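Local atomic coordinates of cytosol aminopeptidase (Coxiella burnetii, PDB entry 3IJ3), a protein that probably removes amino acids one at a time from the N-terminus of peptides, as a manganese-dependent aminopeptidase of the M17 family. Residues D175-P180 with I450-L455; G136-N141 with G460-G465; I75-E80 with Q86-G91; I40-P45 with W99-L104. One frame throughout, in Å; residues are numbered along the deposited sequence.

Contact 1 of 4, residues D175-P180 with I450-L455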
loop_
_atom_site.group_PDB
_atom_site.type_symbol
_atom_site.label_atom_id
_atom_site.label_comp_id
_atom_site.label_asym_id
_atom_site.label_seq_id
_atom_site.Cartn_x
_atom_site.Cartn_y
_atom_site.Cartn_z
ATOM N N ASP A 175 30.432 11.369 -14.623
ATOM C CA ASP A 175 30.229 12.750 -14.159
ATOM C C ASP A 175 28.839 13.283 -14.520
ATOM O O ASP A 175 28.157 13.866 -13.666
ATOM C CB ASP A 175 31.297 13.726 -14.721
ATOM C CG ASP A 175 32.681 13.586 -14.063
ATOM O OD1 ASP A 175 32.826 12.947 -13.002
ATOM O OD2 ASP A 175 33.643 14.181 -14.617
ATOM N N LEU A 176 28.408 13.077 -15.770
ATOM C CA LEU A 176 27.109 13.571 -16.198
ATOM C C LEU A 176 25.981 12.915 -15.392
ATOM O O LEU A 176 25.057 13.580 -14.947
ATOM C CB LEU A 176 26.910 13.340 -17.700
ATOM C CG LEU A 176 27.830 14.167 -18.607
ATOM C CD1 LEU A 176 27.671 13.711 -20.104
ATOM C CD2 LEU A 176 27.561 15.672 -18.460
ATOM N N ILE A 177 26.055 11.598 -15.220
ATOM C CA ILE A 177 25.030 10.871 -14.451
ATOM C C ILE A 177 25.041 11.301 -12.980
ATOM O O ILE A 177 23.985 11.562 -12.394
ATOM C CB ILE A 177 25.202 9.349 -14.593
ATOM C CG1 ILE A 177 24.893 8.931 -16.028
ATOM C CG2 ILE A 177 24.261 8.567 -13.597
ATOM C CD1 ILE A 177 25.340 7.521 -16.371
ATOM N N ASN A 178 26.233 11.390 -12.404
ATOM C CA ASN A 178 26.367 11.802 -10.999
ATOM C C ASN A 178 25.929 13.241 -10.687
ATOM O O ASN A 178 25.588 13.558 -9.540
ATOM C CB ASN A 178 27.808 11.599 -10.519
ATOM C CG ASN A 178 28.152 10.147 -10.245
ATOM O OD1 ASN A 178 27.290 9.365 -9.839
ATOM N ND2 ASN A 178 29.430 9.813 -10.339
ATOM N N THR A 179 25.979 14.130 -11.673
ATOM C CA THR A 179 25.626 15.534 -11.398
ATOM C C THR A 179 24.154 15.626 -11.043
ATOM O O THR A 179 23.291 15.158 -11.782
ATOM C CB THR A 179 25.935 16.438 -12.600
ATOM O OG1 THR A 179 27.324 16.323 -12.929
ATOM C CG2 THR A 179 25.605 17.935 -12.267
ATOM N N PRO A 180 23.853 16.213 -9.897
ATOM C CA PRO A 180 22.452 16.402 -9.522
ATOM C C PRO A 180 21.647 17.059 -10.630
ATOM O O PRO A 180 22.161 17.953 -11.342
ATOM C CB PRO A 180 22.551 17.361 -8.340
ATOM C CG PRO A 180 23.829 17.067 -7.739
ATOM C CD PRO A 180 24.767 16.736 -8.872
ATOM N N ILE A 450 19.479 0.204 -20.304
ATOM C CA ILE A 450 20.569 0.116 -19.322
ATOM C C ILE A 450 20.188 0.712 -17.962
ATOM O O ILE A 450 19.308 1.577 -17.889
ATOM C CB ILE A 450 21.812 0.881 -19.861
ATOM C CG1 ILE A 450 21.472 2.360 -20.081
ATOM C CG2 ILE A 450 22.339 0.266 -21.160
ATOM C CD1 ILE A 450 22.676 3.231 -20.485
ATOM N N PHE A 451 20.844 0.254 -16.905
ATOM C CA PHE A 451 20.554 0.795 -15.568
ATOM C C PHE A 451 21.453 2.036 -15.277
ATOM O O PHE A 451 21.034 2.962 -14.584
ATOM C CB PHE A 451 20.692 -0.321 -14.545
ATOM C CG PHE A 451 20.297 0.072 -13.157
ATOM C CD1 PHE A 451 18.992 0.360 -12.858
ATOM C CD2 PHE A 451 21.224 0.094 -12.142
ATOM C CE1 PHE A 451 18.619 0.725 -11.576
ATOM C CE2 PHE A 451 20.836 0.438 -10.856
ATOM C CZ PHE A 451 19.544 0.751 -10.590
ATOM N N ALA A 452 22.681 2.026 -15.806
ATOM C CA ALA A 452 23.613 3.161 -15.735
ATOM C C ALA A 452 23.997 3.592 -14.337
ATOM O O ALA A 452 24.283 4.754 -14.120
ATOM C CB ALA A 452 23.033 4.369 -16.525
ATOM N N TRP A 453 24.064 2.642 -13.399
ATOM C CA TRP A 453 24.353 2.958 -12.014
ATOM C C TRP A 453 24.891 1.755 -11.256
ATOM O O TRP A 453 24.488 0.620 -11.541
ATOM C CB TRP A 453 23.032 3.419 -11.363
ATOM C CG TRP A 453 23.107 3.978 -9.975
ATOM C CD1 TRP A 453 23.015 3.288 -8.804
ATOM C CD2 TRP A 453 23.258 5.353 -9.614
ATOM N NE1 TRP A 453 23.105 4.148 -7.731
ATOM C CE2 TRP A 453 23.257 5.420 -8.205
ATOM C CE3 TRP A 453 23.393 6.536 -10.342
ATOM C CZ2 TRP A 453 23.373 6.613 -7.523
ATOM C CZ3 TRP A 453 23.511 7.717 -9.654
ATOM C CH2 TRP A 453 23.531 7.749 -8.269
ATOM N N ASN A 454 25.836 2.006 -10.358
ATOM C CA ASN A 454 26.366 1.018 -9.450
ATOM C C ASN A 454 25.678 1.226 -8.091
ATOM O O ASN A 454 25.910 2.238 -7.410
ATOM C CB ASN A 454 27.873 1.176 -9.247
ATOM C CG ASN A 454 28.663 0.933 -10.522
ATOM O OD1 ASN A 454 28.373 -0.016 -11.269
ATOM N ND2 ASN A 454 29.706 1.755 -10.755
ATOM N N LEU A 455 24.873 0.259 -7.675
ATOM C CA LEU A 455 24.204 0.333 -6.371
ATOM C C LEU A 455 25.170 0.056 -5.215
ATOM O O LEU A 455 24.992 0.553 -4.118
ATOM C CB LEU A 455 23.067 -0.680 -6.328
ATOM C CG LEU A 455 21.886 -0.339 -7.227
ATOM C CD1 LEU A 455 21.010 -1.545 -7.473
ATOM C CD2 LEU A 455 21.085 0.835 -6.627
#
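Ala452 is the first residue of 450-455 to meet the end of helix 157-178, and Ile177 is its partner. Its methyl CB lies 3.9 Å from Ile177 CD1, and the same CD1 carbon rests 3.7 Å from the carbonyl oxygen Ala452 O. Phe451 and Ala452 leave strand conformation, Ala452 with a phi of 60°, where strand 445-454 is interrupted. Ala452 also touches His279 of helix 275-289 and Thr359 of strand 353-359.

Trp453 follows, back in strand conformation. With CG anti to the backbone N (chi1 -172°), its indole extends toward the helix end, and its six-membered ring presents an edge to Ile177: CG2 sits in the ring plane, 3.9 Å from CE3. While CD1 of Ile177 meets Ala452 CB and O, CG2 lies between Ala452 O and the indole edge. From the following residue, Asn178, OD1 comes within 4.1 Å of Trp453 CZ3, the amide standing nearly upright to the indole at 82°. That oxygen takes its hydrogen bond from the backbone N of Gly465, while ND2 bonds to Tyr138 OH.

No hydrogen bond crosses between the segments. Helix and central catalytic-domain sheet meet here by van der Waals packing of Ile177 on a methyl, a carbonyl oxygen and an indole edge, and the polar end of Asn178, buried beside the indole, has its hydrogen-bonding needs met by the neighbouring strand 464-465 and by Tyr138.

Contact 2 of 4, residues G136-N141 with G460-G465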
loop_
_atom_site.group_PDB
_atom_site.type_symbol
_atom_site.label_atom_id
_atom_site.label_comp_id
_atom_site.label_asym_id
_atom_site.label_seq_id
_atom_site.Cartn_x
_atom_site.Cartn_y
_atom_site.Cartn_z
ATOM N N GLY A 136 38.932 2.561 -11.084
ATOM C CA GLY A 136 38.825 2.471 -9.649
ATOM C C GLY A 136 39.384 3.662 -8.904
ATOM O O GLY A 136 39.231 3.737 -7.686
ATOM N N SER A 137 40.055 4.575 -9.610
ATOM C CA SER A 137 40.610 5.799 -9.008
ATOM C C SER A 137 39.620 6.986 -9.051
ATOM O O SER A 137 39.896 8.084 -8.557
ATOM C CB SER A 137 41.920 6.184 -9.709
ATOM O OG SER A 137 42.867 5.132 -9.576
ATOM N N TYR A 138 38.466 6.752 -9.671
ATOM C CA TYR A 138 37.444 7.770 -9.823
ATOM C C TYR A 138 36.795 8.229 -8.513
ATOM O O TYR A 138 36.382 7.407 -7.678
ATOM C CB TYR A 138 36.338 7.232 -10.755
ATOM C CG TYR A 138 35.198 8.201 -10.998
ATOM C CD1 TYR A 138 35.251 9.138 -12.021
ATOM C CD2 TYR A 138 34.051 8.160 -10.211
ATOM C CE1 TYR A 138 34.214 10.036 -12.234
ATOM C CE2 TYR A 138 33.003 9.031 -10.417
ATOM C CZ TYR A 138 33.075 9.982 -11.430
ATOM O OH TYR A 138 32.009 10.846 -11.616
ATOM N N GLN A 139 36.703 9.551 -8.376
ATOM C CA GLN A 139 36.047 10.198 -7.255
ATOM C C GLN A 139 35.246 11.391 -7.784
ATOM O O GLN A 139 35.796 12.258 -8.474
ATOM C CB GLN A 139 37.089 10.667 -6.236
ATOM C CG GLN A 139 37.800 9.528 -5.551
ATOM C CD GLN A 139 38.692 10.012 -4.408
ATOM O OE1 GLN A 139 39.674 10.688 -4.627
ATOM N NE2 GLN A 139 38.341 9.644 -3.191
ATOM N N PHE A 140 33.946 11.409 -7.543
ATOM C CA PHE A 140 33.112 12.549 -7.973
ATOM C C PHE A 140 33.257 13.602 -6.854
ATOM O O PHE A 140 32.726 13.412 -5.763
ATOM C CB PHE A 140 31.688 12.100 -8.153
ATOM C CG PHE A 140 30.794 13.162 -8.700
ATOM C CD1 PHE A 140 31.008 13.675 -9.977
ATOM C CD2 PHE A 140 29.712 13.620 -7.962
ATOM C CE1 PHE A 140 30.189 14.654 -10.505
ATOM C CE2 PHE A 140 28.864 14.592 -8.482
ATOM C CZ PHE A 140 29.107 15.122 -9.752
ATOM N N ASN A 141 33.943 14.707 -7.140
ATOM C CA ASN A 141 34.238 15.726 -6.108
ATOM C C ASN A 141 33.687 17.129 -6.342
ATOM O O ASN A 141 34.176 18.107 -5.752
ATOM C CB ASN A 141 35.751 15.810 -5.919
ATOM C CG ASN A 141 36.476 16.262 -7.179
ATOM O OD1 ASN A 141 35.874 16.380 -8.248
ATOM N ND2 ASN A 141 37.780 16.519 -7.053
ATOM N N GLY A 460 36.682 -1.151 -8.952
ATOM C CA GLY A 460 36.684 -0.406 -10.182
ATOM C C GLY A 460 35.371 0.280 -10.489
ATOM O O GLY A 460 35.296 1.028 -11.466
ATOM N N ARG A 461 34.377 0.083 -9.621
ATOM C CA ARG A 461 32.980 0.542 -9.846
ATOM C C ARG A 461 32.365 1.218 -8.610
ATOM O O ARG A 461 31.664 0.591 -7.823
ATOM C CB ARG A 461 32.173 -0.687 -10.279
ATOM C CG ARG A 461 32.560 -1.161 -11.698
ATOM C CD ARG A 461 32.261 -2.618 -11.917
ATOM N NE ARG A 461 33.185 -3.441 -11.119
ATOM C CZ ARG A 461 33.082 -4.761 -10.945
ATOM N NH1 ARG A 461 32.070 -5.428 -11.492
ATOM N NH2 ARG A 461 33.985 -5.412 -10.204
ATOM N N PRO A 462 32.670 2.501 -8.422
ATOM C CA PRO A 462 32.173 3.250 -7.270
ATOM C C PRO A 462 30.678 3.472 -7.354
ATOM O O PRO A 462 30.140 3.547 -8.449
ATOM C CB PRO A 462 32.917 4.584 -7.362
ATOM C CG PRO A 462 33.975 4.414 -8.417
ATOM C CD PRO A 462 33.580 3.297 -9.270
ATOM N N ILE A 463 30.027 3.578 -6.207
ATOM C CA ILE A 463 28.583 3.832 -6.166
ATOM C C ILE A 463 28.271 5.102 -6.930
ATOM O O ILE A 463 28.915 6.131 -6.726
ATOM C CB ILE A 463 28.065 3.969 -4.716
ATOM C CG1 ILE A 463 28.043 2.611 -3.999
ATOM C CG2 ILE A 463 26.639 4.491 -4.715
ATOM C CD1 ILE A 463 27.849 2.748 -2.456
ATOM N N GLY A 464 27.264 5.041 -7.774
ATOM C CA GLY A 464 26.844 6.180 -8.603
ATOM C C GLY A 464 26.795 5.813 -10.070
ATOM O O GLY A 464 26.695 4.635 -10.432
ATOM N N GLY A 465 26.860 6.823 -10.935
ATOM C CA GLY A 465 26.735 6.613 -12.380
ATOM C C GLY A 465 27.777 5.677 -12.938
ATOM O O GLY A 465 28.914 5.595 -12.428
#
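Backbone meets backbone where Gly136 and Gly460 pass each other, their CA atoms only 3.6 Å apart. Neither residue has a side chain to hold the backbones apart; Gly460, with a phi of 82°, adopts a conformation that itself favours glycine.

The apolar part belongs to Tyr138 and Pro462. Pro462 CG lies near the plane of the phenol ring, at its edge, 4.2 Å from CD2, and the two side chains run at about a right angle. The same CG is 3.9 Å from Tyr138 O, so one corner of the pyrrolidine touches both the ring and the backbone of the tyrosine. Tyr171 packs edge-to-face with the phenol, and Arg174 of helix 157-178 touches both Tyr138 and Pro462. This is a junction between the two domains of the M17 fold: 136-141 follows helix 123-135 of the N-terminal domain, whereas 460-465 leads into strand 464-465 of the catalytic sheet.

Polar links go to third parties. Tyr138 CG is anti to its own N (chi1 180°), which carries the hydroxyl alongside helix 157-178, where OH is hydrogen-bonded to Asp175 OD1. Gly460 O accepts a hydrogen bond from Arg174 NH2 of the same helix.

Contact 3 of 4, residues I75-E80 with Q86-G91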
loop_
_atom_site.group_PDB
_atom_site.type_symbol
_atom_site.label_atom_id
_atom_site.label_comp_id
_atom_site.label_asym_id
_atom_site.label_seq_id
_atom_site.Cartn_x
_atom_site.Cartn_y
_atom_site.Cartn_z
ATOM N N ILE A 75 45.845 -8.001 -1.267
ATOM C CA ILE A 75 47.193 -7.695 -1.697
ATOM C C ILE A 75 48.214 -8.052 -0.625
ATOM O O ILE A 75 47.878 -8.263 0.550
ATOM C CB ILE A 75 47.382 -6.192 -2.092
ATOM C CG1 ILE A 75 47.137 -5.265 -0.896
ATOM C CG2 ILE A 75 46.445 -5.818 -3.222
ATOM C CD1 ILE A 75 47.609 -3.824 -1.101
ATOM N N CYS A 76 49.456 -8.176 -1.062
ATOM C CA CYS A 76 50.573 -8.387 -0.160
ATOM C C CYS A 76 51.647 -7.384 -0.564
ATOM O O CYS A 76 52.221 -7.494 -1.651
ATOM C CB CYS A 76 51.112 -9.820 -0.221
ATOM S SG CYS A 76 52.463 -10.115 0.984
ATOM N N SER A 77 51.857 -6.364 0.282
ATOM C CA SER A 77 52.915 -5.375 0.078
ATOM C C SER A 77 54.188 -5.955 0.679
ATOM O O SER A 77 54.236 -6.231 1.885
ATOM C CB SER A 77 52.538 -4.053 0.758
ATOM O OG SER A 77 51.339 -3.553 0.197
ATOM N N ILE A 78 55.193 -6.173 -0.155
ATOM C CA ILE A 78 56.451 -6.807 0.250
ATOM C C ILE A 78 57.563 -5.790 0.445
ATOM O O ILE A 78 57.863 -5.024 -0.453
ATOM C CB ILE A 78 56.912 -7.813 -0.809
ATOM C CG1 ILE A 78 55.835 -8.892 -1.015
ATOM C CG2 ILE A 78 58.263 -8.447 -0.425
ATOM C CD1 ILE A 78 56.097 -9.778 -2.183
ATOM N N PRO A 79 58.199 -5.798 1.627
ATOM C CA PRO A 79 59.283 -4.829 1.849
ATOM C C PRO A 79 60.635 -5.180 1.268
ATOM O O PRO A 79 60.971 -6.367 1.064
ATOM C CB PRO A 79 59.391 -4.784 3.384
ATOM C CG PRO A 79 58.984 -6.172 3.819
ATOM C CD PRO A 79 57.855 -6.547 2.853
ATOM N N GLU A 80 61.403 -4.135 0.963
ATOM C CA GLU A 80 62.787 -4.265 0.572
ATOM C C GLU A 80 63.478 -4.416 1.929
ATOM O O GLU A 80 62.820 -4.229 2.945
ATOM C CB GLU A 80 63.304 -2.986 -0.072
ATOM C CG GLU A 80 62.774 -2.671 -1.473
ATOM C CD GLU A 80 63.397 -3.541 -2.555
ATOM O OE1 GLU A 80 64.086 -4.535 -2.216
ATOM O OE2 GLU A 80 63.197 -3.218 -3.757
ATOM N N GLN A 86 58.978 -3.099 -2.071
ATOM C CA GLN A 86 59.652 -3.818 -3.142
ATOM C C GLN A 86 58.667 -4.211 -4.268
ATOM O O GLN A 86 58.983 -4.095 -5.454
ATOM C CB GLN A 86 60.243 -5.122 -2.558
ATOM C CG GLN A 86 60.912 -6.057 -3.560
ATOM C CD GLN A 86 61.332 -7.396 -2.945
ATOM O OE1 GLN A 86 61.114 -8.436 -3.538
ATOM N NE2 GLN A 86 61.893 -7.368 -1.747
ATOM N N ARG A 87 57.487 -4.674 -3.874
ATOM C CA ARG A 87 56.504 -5.234 -4.817
ATOM C C ARG A 87 55.187 -5.422 -4.160
ATOM O O ARG A 87 55.111 -5.561 -2.947
ATOM C CB ARG A 87 57.012 -6.626 -5.276
ATOM C CG ARG A 87 56.027 -7.547 -6.046
ATOM C CD ARG A 87 56.702 -8.905 -6.412
ATOM N NE ARG A 87 57.958 -8.660 -7.109
ATOM C CZ ARG A 87 58.088 -8.466 -8.422
ATOM N NH1 ARG A 87 57.044 -8.545 -9.251
ATOM N NH2 ARG A 87 59.292 -8.216 -8.916
ATOM N N VAL A 88 54.124 -5.427 -4.956
ATOM C CA VAL A 88 52.810 -5.705 -4.424
ATOM C C VAL A 88 52.210 -6.885 -5.188
ATOM O O VAL A 88 52.143 -6.874 -6.421
ATOM C CB VAL A 88 51.862 -4.490 -4.500
ATOM C CG1 VAL A 88 50.437 -4.866 -4.018
ATOM C CG2 VAL A 88 52.411 -3.328 -3.655
ATOM N N LEU A 89 51.818 -7.927 -4.471
ATOM C CA LEU A 89 51.118 -9.042 -5.103
ATOM C C LEU A 89 49.626 -8.741 -5.010
ATOM O O LEU A 89 49.150 -8.269 -3.984
ATOM C CB LEU A 89 51.390 -10.380 -4.401
ATOM C CG LEU A 89 52.846 -10.782 -4.274
ATOM C CD1 LEU A 89 52.966 -12.079 -3.421
ATOM C CD2 LEU A 89 53.425 -10.945 -5.655
ATOM N N LEU A 90 48.899 -8.981 -6.092
ATOM C CA LEU A 90 47.438 -8.815 -6.130
ATOM C C LEU A 90 46.784 -10.170 -6.419
ATOM O O LEU A 90 47.022 -10.783 -7.464
ATOM C CB LEU A 90 47.017 -7.811 -7.223
ATOM C CG LEU A 90 45.520 -7.668 -7.513
ATOM C CD1 LEU A 90 44.765 -7.050 -6.313
ATOM C CD2 LEU A 90 45.297 -6.859 -8.831
ATOM N N GLY A 91 45.950 -10.644 -5.505
ATOM C CA GLY A 91 45.224 -11.888 -5.751
ATOM C C GLY A 91 44.185 -11.618 -6.838
ATOM O O GLY A 91 43.484 -10.615 -6.775
#
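Ile75 lies across from Leu90 in a non-hydrogen-bonded pair, and its side chain can be followed outward over that partner and Val88. CB sits 3.8 Å from Val88 CG1 and also close to the carbonyl oxygen of Leu89. From there the branches part: CG2 turns to Leu90, meeting CD1 at 3.7 Å, while CG1, placed between the backbone N and the carbonyl carbon (chi1 63°), carries the tip CD1 to 4.2 Å from Val88 CG1. Ser77 OG touches the other methyl of Val88.

On the opposite face, Ile78 CD1 packs on Leu89 CG, and Cys76 CB lies 4.2 Å from Leu89 CB; Trp51 of helix 48-52 touches both Ile78 and Leu89. Backbone bonds tie the strands: Cys76 and Leu89 exchange a reciprocal pair, and Ile78 N gives a nearly straight bond (171°) to Arg87 O. Ile78 O receives Gln86 N at 2.8 Å and, weakly, Arg87 N at 3.5 Å. Next to the connecting turn the carboxylate of Glu80 leans over the aliphatic part of Gln86, with CD 3.5 Å from Gln86 CB.

Because Gln86 and Arg87 both face Ile78, the register slips by one residue in a classic beta bulge. Strands 75-79 and 85-91, 168° apart in direction, form a beta hairpin at the border of the mixed sheet of the N-terminal domain.

Contact 4 of 4, residues I40-P45 with W99-L104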
loop_
_atom_site.group_PDB
_atom_site.type_symbol
_atom_site.label_atom_id
_atom_site.label_comp_id
_atom_site.label_asym_id
_atom_site.label_seq_id
_atom_site.Cartn_x
_atom_site.Cartn_y
_atom_site.Cartn_z
ATOM N N ILE A 40 53.534 -4.305 -9.529
ATOM C CA ILE A 40 52.299 -4.919 -9.046
ATOM C C ILE A 40 52.182 -6.181 -9.891
ATOM O O ILE A 40 52.178 -6.114 -11.126
ATOM C CB ILE A 40 51.081 -4.036 -9.253
ATOM C CG1 ILE A 40 51.217 -2.747 -8.431
ATOM C CG2 ILE A 40 49.839 -4.783 -8.854
ATOM C CD1 ILE A 40 50.075 -1.729 -8.698
ATOM N N GLN A 41 52.071 -7.326 -9.237
ATOM C CA GLN A 41 52.025 -8.607 -9.936
ATOM C C GLN A 41 50.790 -9.423 -9.569
ATOM O O GLN A 41 50.564 -9.686 -8.395
ATOM C CB GLN A 41 53.280 -9.404 -9.570
ATOM C CG GLN A 41 53.369 -10.821 -10.176
ATOM C CD GLN A 41 54.643 -11.522 -9.807
ATOM O OE1 GLN A 41 55.530 -10.936 -9.166
ATOM N NE2 GLN A 41 54.751 -12.801 -10.191
ATOM N N PRO A 42 49.999 -9.845 -10.575
ATOM C CA PRO A 42 48.844 -10.670 -10.240
ATOM C C PRO A 42 49.282 -12.067 -9.798
ATOM O O PRO A 42 50.323 -12.583 -10.243
ATOM C CB PRO A 42 48.056 -10.731 -11.559
ATOM C CG PRO A 42 49.102 -10.620 -12.602
ATOM C CD PRO A 42 50.128 -9.663 -12.033
ATOM N N MET A 43 48.484 -12.676 -8.935
ATOM C CA MET A 43 48.814 -13.977 -8.390
ATOM C C MET A 43 47.568 -14.770 -8.037
ATOM O O MET A 43 46.585 -14.224 -7.560
ATOM C CB MET A 43 49.656 -13.762 -7.111
ATOM C CG MET A 43 50.176 -15.032 -6.397
ATOM S SD MET A 43 51.219 -16.050 -7.435
ATOM C CE MET A 43 52.622 -14.995 -7.819
ATOM N N MET A 44 47.609 -16.067 -8.321
ATOM C CA MET A 44 46.538 -16.970 -7.943
ATOM C C MET A 44 47.133 -17.948 -6.942
ATOM O O MET A 44 48.351 -18.174 -6.942
ATOM C CB MET A 44 45.939 -17.691 -9.151
ATOM C CG MET A 44 45.206 -16.763 -10.089
ATOM S SD MET A 44 44.220 -17.626 -11.306
ATOM C CE MET A 44 42.867 -18.248 -10.300
ATOM N N PRO A 45 46.289 -18.516 -6.069
ATOM C CA PRO A 45 46.756 -19.440 -5.047
ATOM C C PRO A 45 47.658 -20.565 -5.537
ATOM O O PRO A 45 48.670 -20.864 -4.898
ATOM C CB PRO A 45 45.455 -20.021 -4.492
ATOM C CG PRO A 45 44.464 -18.956 -4.693
ATOM C CD PRO A 45 44.839 -18.269 -5.965
ATOM N N TRP A 99 39.046 -6.903 -13.661
ATOM C CA TRP A 99 38.451 -6.021 -12.650
ATOM C C TRP A 99 39.115 -6.076 -11.283
ATOM O O TRP A 99 38.928 -5.153 -10.508
ATOM C CB TRP A 99 36.935 -6.235 -12.432
ATOM C CG TRP A 99 36.002 -5.586 -13.406
ATOM C CD1 TRP A 99 35.097 -6.217 -14.213
ATOM C CD2 TRP A 99 35.863 -4.182 -13.668
ATOM N NE1 TRP A 99 34.403 -5.300 -14.956
ATOM C CE2 TRP A 99 34.853 -4.042 -14.651
ATOM C CE3 TRP A 99 36.503 -3.031 -13.184
ATOM C CZ2 TRP A 99 34.454 -2.801 -15.151
ATOM C CZ3 TRP A 99 36.104 -1.783 -13.685
ATOM C CH2 TRP A 99 35.084 -1.687 -14.661
ATOM N N ASP A 100 39.870 -7.129 -10.944
ATOM C CA ASP A 100 40.529 -7.122 -9.621
ATOM C C ASP A 100 41.470 -5.916 -9.527
ATOM O O ASP A 100 41.665 -5.336 -8.437
ATOM C CB ASP A 100 41.306 -8.410 -9.350
ATOM C CG ASP A 100 40.404 -9.642 -9.246
ATOM O OD1 ASP A 100 39.451 -9.606 -8.436
ATOM O OD2 ASP A 100 40.686 -10.650 -9.933
ATOM N N PHE A 101 42.055 -5.534 -10.675
ATOM C CA PHE A 101 42.938 -4.362 -10.732
ATOM C C PHE A 101 42.184 -3.073 -10.411
ATOM O O PHE A 101 42.766 -2.098 -9.958
ATOM C CB PHE A 101 43.642 -4.248 -12.092
ATOM C CG PHE A 101 44.678 -5.304 -12.317
ATOM C CD1 PHE A 101 46.013 -5.061 -11.988
ATOM C CD2 PHE A 101 44.327 -6.541 -12.825
ATOM C CE1 PHE A 101 46.956 -6.030 -12.159
ATOM C CE2 PHE A 101 45.280 -7.521 -13.000
ATOM C CZ PHE A 101 46.597 -7.263 -12.676
ATOM N N GLY A 102 40.873 -3.069 -10.638
ATOM C CA GLY A 102 40.067 -1.888 -10.316
ATOM C C GLY A 102 40.072 -1.523 -8.842
ATOM O O GLY A 102 39.855 -0.362 -8.475
ATOM N N GLY A 103 40.300 -2.501 -7.964
ATOM C CA GLY A 103 40.314 -2.212 -6.534
ATOM C C GLY A 103 41.618 -1.660 -5.982
ATOM O O GLY A 103 41.676 -1.300 -4.813
ATOM N N LEU A 104 42.647 -1.538 -6.816
ATOM C CA LEU A 104 43.978 -1.141 -6.330
ATOM C C LEU A 104 44.117 0.229 -5.673
ATOM O O LEU A 104 44.756 0.345 -4.625
ATOM C CB LEU A 104 45.031 -1.309 -7.429
ATOM C CG LEU A 104 45.425 -2.742 -7.774
ATOM C CD1 LEU A 104 46.188 -2.742 -9.088
ATOM C CD2 LEU A 104 46.251 -3.377 -6.642
#
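Ile40 and Phe101 give up the most surface here, with Leu104 next, and these three, with Pro42, make two separate touches. Ile40 meets Leu104 tip to tip: the methyls Ile40 CD1 and Leu104 CD1 lie 4.0 Å apart, and Ile40 CG2 comes to 4.2 Å from the same leucine methyl. A single methyl of Leu104 therefore receives both branches of the isoleucine.

Phe101 reaches strand 38-43 with the far end of its ring. Its CG stands anti to the carbonyl carbon (chi1 -70°), and the ring extends until CZ is 3.9 Å from Pro42 CB, with Pro42 CG slightly farther off. The proline is met obliquely, chiefly by CZ.

Residues 99-104 make a compact turn of near-helical conformation leading into helix 104-107, with Gly102 N bonded to Trp99 O at 2.9 Å. The turn directs Phe101 and Leu104 to the same side, where both also touch Leu90 of strand 85-91. Phe101 also meets Ala129, and Leu104 meets Phe133, of helix 123-135.

A few carbon-carbon touches among four buried residues thus lay the turn on strand 38-43 within the N-terminal domain.

How the contacts relate
Contacts 3 and 4 share one sheet of the N-terminal domain, their centres 11 Å apart: strand 85-91 bonds to strand 38-43 through Leu90 O to Met43 N (2.8 Å) and Val88 O to Gln41 N (2.9 Å). Contact 2 joins that domain to the catalytic one. It meets contact 4 through Arg461, in a cation-pi contact with Trp99, and contact 1 through the strand bond Asn454 N to Gly464 O (2.8 Å) and the packing of Ile177 CG2 on Gly465 CA (3.4 Å). Contacts 1 and 3 have centres 34 Å apart. None of the contacts lines the metal site of Lys250, Asp255, Asp273 and Glu334; the Ala452 side chain of contact 1 is about 12 Å from the lithium ion.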